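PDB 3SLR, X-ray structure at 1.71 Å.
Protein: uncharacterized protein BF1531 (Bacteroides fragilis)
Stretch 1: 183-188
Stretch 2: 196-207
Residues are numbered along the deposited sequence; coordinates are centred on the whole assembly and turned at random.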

# COMPACT_ATOMS: atom_id res chain seq x y z
N ASN A 183 4.93 -0.89 -18.36
CA ASN A 183 5.66 0.12 -19.14
C ASN A 183 6.43 1.11 -18.25
O ASN A 183 7.47 1.63 -18.64
CB ASN A 183 4.71 0.88 -20.09
CG ASN A 183 4.32 0.05 -21.30
OD1 ASN A 183 4.90 -0.99 -21.57
ND2 ASN A 183 3.32 0.52 -22.04
N PHE A 184 5.93 1.32 -17.03
CA PHE A 184 6.56 2.23 -16.07
C PHE A 184 7.41 1.46 -15.05
O PHE A 184 8.47 1.94 -14.63
CB PHE A 184 5.47 3.04 -15.36
CG PHE A 184 5.97 3.80 -14.15
CD1 PHE A 184 6.38 5.12 -14.26
CD2 PHE A 184 6.01 3.19 -12.91
CE1 PHE A 184 6.83 5.81 -13.15
CE2 PHE A 184 6.47 3.87 -11.79
CZ PHE A 184 6.87 5.19 -11.92
N MSE A 185 6.95 0.28 -14.65
CA MSE A 185 7.59 -0.47 -13.57
C MSE A 185 8.88 -1.16 -14.00
O MSE A 185 9.74 -1.45 -13.18
CB MSE A 185 6.62 -1.52 -13.02
CG MSE A 185 5.31 -0.98 -12.48
SE MSE A 185 5.47 -0.02 -10.80
CE MSE A 185 6.16 -1.44 -9.65
N PHE A 186 8.98 -1.45 -15.29
CA PHE A 186 10.07 -2.24 -15.86
C PHE A 186 10.85 -1.39 -16.86
O PHE A 186 10.27 -0.70 -17.69
CB PHE A 186 9.48 -3.50 -16.52
CG PHE A 186 10.47 -4.30 -17.33
CD1 PHE A 186 11.53 -4.96 -16.72
CD2 PHE A 186 10.31 -4.43 -18.70
CE1 PHE A 186 12.43 -5.71 -17.46
CE2 PHE A 186 11.20 -5.18 -19.45
CZ PHE A 186 12.26 -5.81 -18.83
N ASP A 187 12.18 -1.45 -16.77
CA ASP A 187 13.05 -0.69 -17.66
C ASP A 187 13.91 -1.70 -18.40
O ASP A 187 14.90 -2.21 -17.87
CB ASP A 187 13.90 0.28 -16.82
CG ASP A 187 14.74 1.24 -17.66
OD1 ASP A 187 15.10 0.89 -18.80
OD2 ASP A 187 15.07 2.33 -17.14
N SER A 188 13.52 -2.03 -19.63
CA SER A 188 14.21 -3.07 -20.37
C SER A 188 15.71 -2.83 -20.50
O SER A 188 16.51 -3.74 -20.30
CB SER A 188 13.60 -3.22 -21.77
OG SER A 188 14.30 -4.21 -22.47
N ILE A 196 18.61 -5.69 -13.11
CA ILE A 196 17.66 -4.99 -12.24
C ILE A 196 16.30 -4.92 -12.94
O ILE A 196 16.21 -4.41 -14.05
CB ILE A 196 18.15 -3.58 -11.88
CG1 ILE A 196 19.51 -3.64 -11.18
CG2 ILE A 196 17.12 -2.86 -11.00
CD1 ILE A 196 20.08 -2.28 -10.84
N ILE A 197 15.26 -5.42 -12.28
CA ILE A 197 13.97 -5.63 -12.92
C ILE A 197 12.98 -4.50 -12.63
O ILE A 197 11.96 -4.37 -13.31
CB ILE A 197 13.34 -6.99 -12.51
CG1 ILE A 197 12.31 -7.45 -13.56
CG2 ILE A 197 12.74 -6.94 -11.12
CD1 ILE A 197 12.94 -8.20 -14.71
N LEU A 198 13.28 -3.69 -11.62
CA LEU A 198 12.43 -2.54 -11.31
C LEU A 198 13.07 -1.25 -11.79
O LEU A 198 14.28 -1.05 -11.64
CB LEU A 198 12.18 -2.45 -9.80
CG LEU A 198 11.36 -3.59 -9.17
CD1 LEU A 198 11.44 -3.54 -7.65
CD2 LEU A 198 9.92 -3.52 -9.64
N SER A 199 12.27 -0.35 -12.35
CA SER A 199 12.78 0.94 -12.80
C SER A 199 13.14 1.83 -11.61
O SER A 199 12.69 1.61 -10.48
CB SER A 199 11.76 1.65 -13.68
OG SER A 199 10.64 2.04 -12.90
N LEU A 200 13.95 2.86 -11.87
CA LEU A 200 14.40 3.77 -10.82
C LEU A 200 13.22 4.40 -10.09
O LEU A 200 13.27 4.60 -8.87
CB LEU A 200 15.29 4.86 -11.42
CG LEU A 200 15.83 5.91 -10.44
CD1 LEU A 200 16.58 5.25 -9.30
CD2 LEU A 200 16.74 6.90 -11.17
N ASP A 201 12.16 4.71 -10.83
CA ASP A 201 11.02 5.38 -10.24
C ASP A 201 10.07 4.40 -9.56
O ASP A 201 9.26 4.80 -8.72
CB ASP A 201 10.31 6.23 -11.28
CG ASP A 201 11.15 7.41 -11.72
OD1 ASP A 201 11.70 8.11 -10.84
OD2 ASP A 201 11.27 7.63 -12.94
N ALA A 202 10.18 3.13 -9.91
CA ALA A 202 9.38 2.09 -9.26
C ALA A 202 9.97 1.69 -7.91
O ALA A 202 9.24 1.28 -7.01
CB ALA A 202 9.26 0.88 -10.15
N LEU A 203 11.29 1.80 -7.79
CA LEU A 203 11.98 1.33 -6.58
C LEU A 203 11.41 1.90 -5.27
O LEU A 203 11.12 1.14 -4.35
CB LEU A 203 13.49 1.56 -6.67
CG LEU A 203 14.31 0.54 -7.46
CD1 LEU A 203 15.67 1.12 -7.81
CD2 LEU A 203 14.46 -0.77 -6.68
N PRO A 204 11.23 3.23 -5.18
CA PRO A 204 10.69 3.80 -3.93
C PRO A 204 9.24 3.42 -3.68
O PRO A 204 8.80 3.44 -2.53
CB PRO A 204 10.78 5.32 -4.16
CG PRO A 204 11.58 5.52 -5.37
CD PRO A 204 11.58 4.27 -6.17
N ILE A 205 8.48 3.12 -4.74
CA ILE A 205 7.12 2.65 -4.55
C ILE A 205 7.13 1.30 -3.85
O ILE A 205 6.40 1.08 -2.90
CB ILE A 205 6.36 2.53 -5.89
CG1 ILE A 205 6.15 3.93 -6.49
CG2 ILE A 205 5.04 1.82 -5.66
CD1 ILE A 205 5.66 3.92 -7.95
N ILE A 206 7.97 0.39 -4.32
CA ILE A 206 8.04 -0.93 -3.73
C ILE A 206 8.63 -0.90 -2.30
O ILE A 206 8.14 -1.61 -1.42
CB ILE A 206 8.81 -1.93 -4.63
CG1 ILE A 206 8.10 -2.08 -5.98
CG2 ILE A 206 8.95 -3.28 -3.93
CD1 ILE A 206 6.59 -2.08 -5.88
N SER A 207 9.65 -0.09 -2.06
CA SER A 207 10.21 -0.02 -0.71
C SER A 207 9.16 0.52 0.27
O SER A 207 9.04 0.03 1.39
CB SER A 207 11.51 0.80 -0.65
OG SER A 207 11.35 2.12 -1.16
O HOH W 1 14.55 -2.45 -15.05
O HOH W 2 15.45 2.60 -14.31

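Stretch 1 is the end of a helix and the turn that follows it; stretch 2 is a loop that leads into a helix. The nearest CA pairs are Phe-186 with Leu-198 and Asp-187 with Ser-199, 5.1 Å apart in each.

Ile-196 has no direct contact, but a water links it across the gap. Water 1 donates to Ile-196 O at 2.8 Å and to Asp-187 O at 2.9 Å. Ile-197 meets the ring of Phe-186 in two ways. Its CD1 packs 3.7 Å from Phe-186 CE1, an apolar contact. Its carbonyl O lies at the ring edge, 3.5 Å from Phe-186 CD1.

Leu-198 CA sits 3.5 Å from Met-185 O in a CA-H...O contact.

Ser-199 is the polar center of the contact. Its N donates to Met-185 O at 2.9 Å, with an angle of 157°. Its OG donates to Phe-184 O at 2.8 Å. Two successive carbonyls near the helix end are thus bonded by one residue. The same OG accepts from Ala-202 N at 3.2 Å, so the hydroxyl also braces its own turn. Ser-199 CB lies 4.0 Å from Asp-187 CB.

The CA-to-CB bond of Leu-200 points sideways and the end of its side chain leads off from stretch 1, but its N donates to water 2 at 2.9 Å. That water donates to Asp-187 OD2, also at 2.9 Å, and so bridges the stretches.

Asp-201 offers its aliphatic carbon: CB is 3.7 Å from Phe-184 CZ. Ala-202 points toward stretch 1, and its CB lies 3.9 Å from Met-185 CE. Met-185 is a selenomethionine; its CB points away, but its end returns to the contact.

In the helix, Ile-205 CD1 packs 3.9 Å from Phe-184 CE2. Ile-206 CD1 meets Met-185 CE at 3.8 Å. These apolar contacts extend the packing beyond the hydrogen-bonded turn.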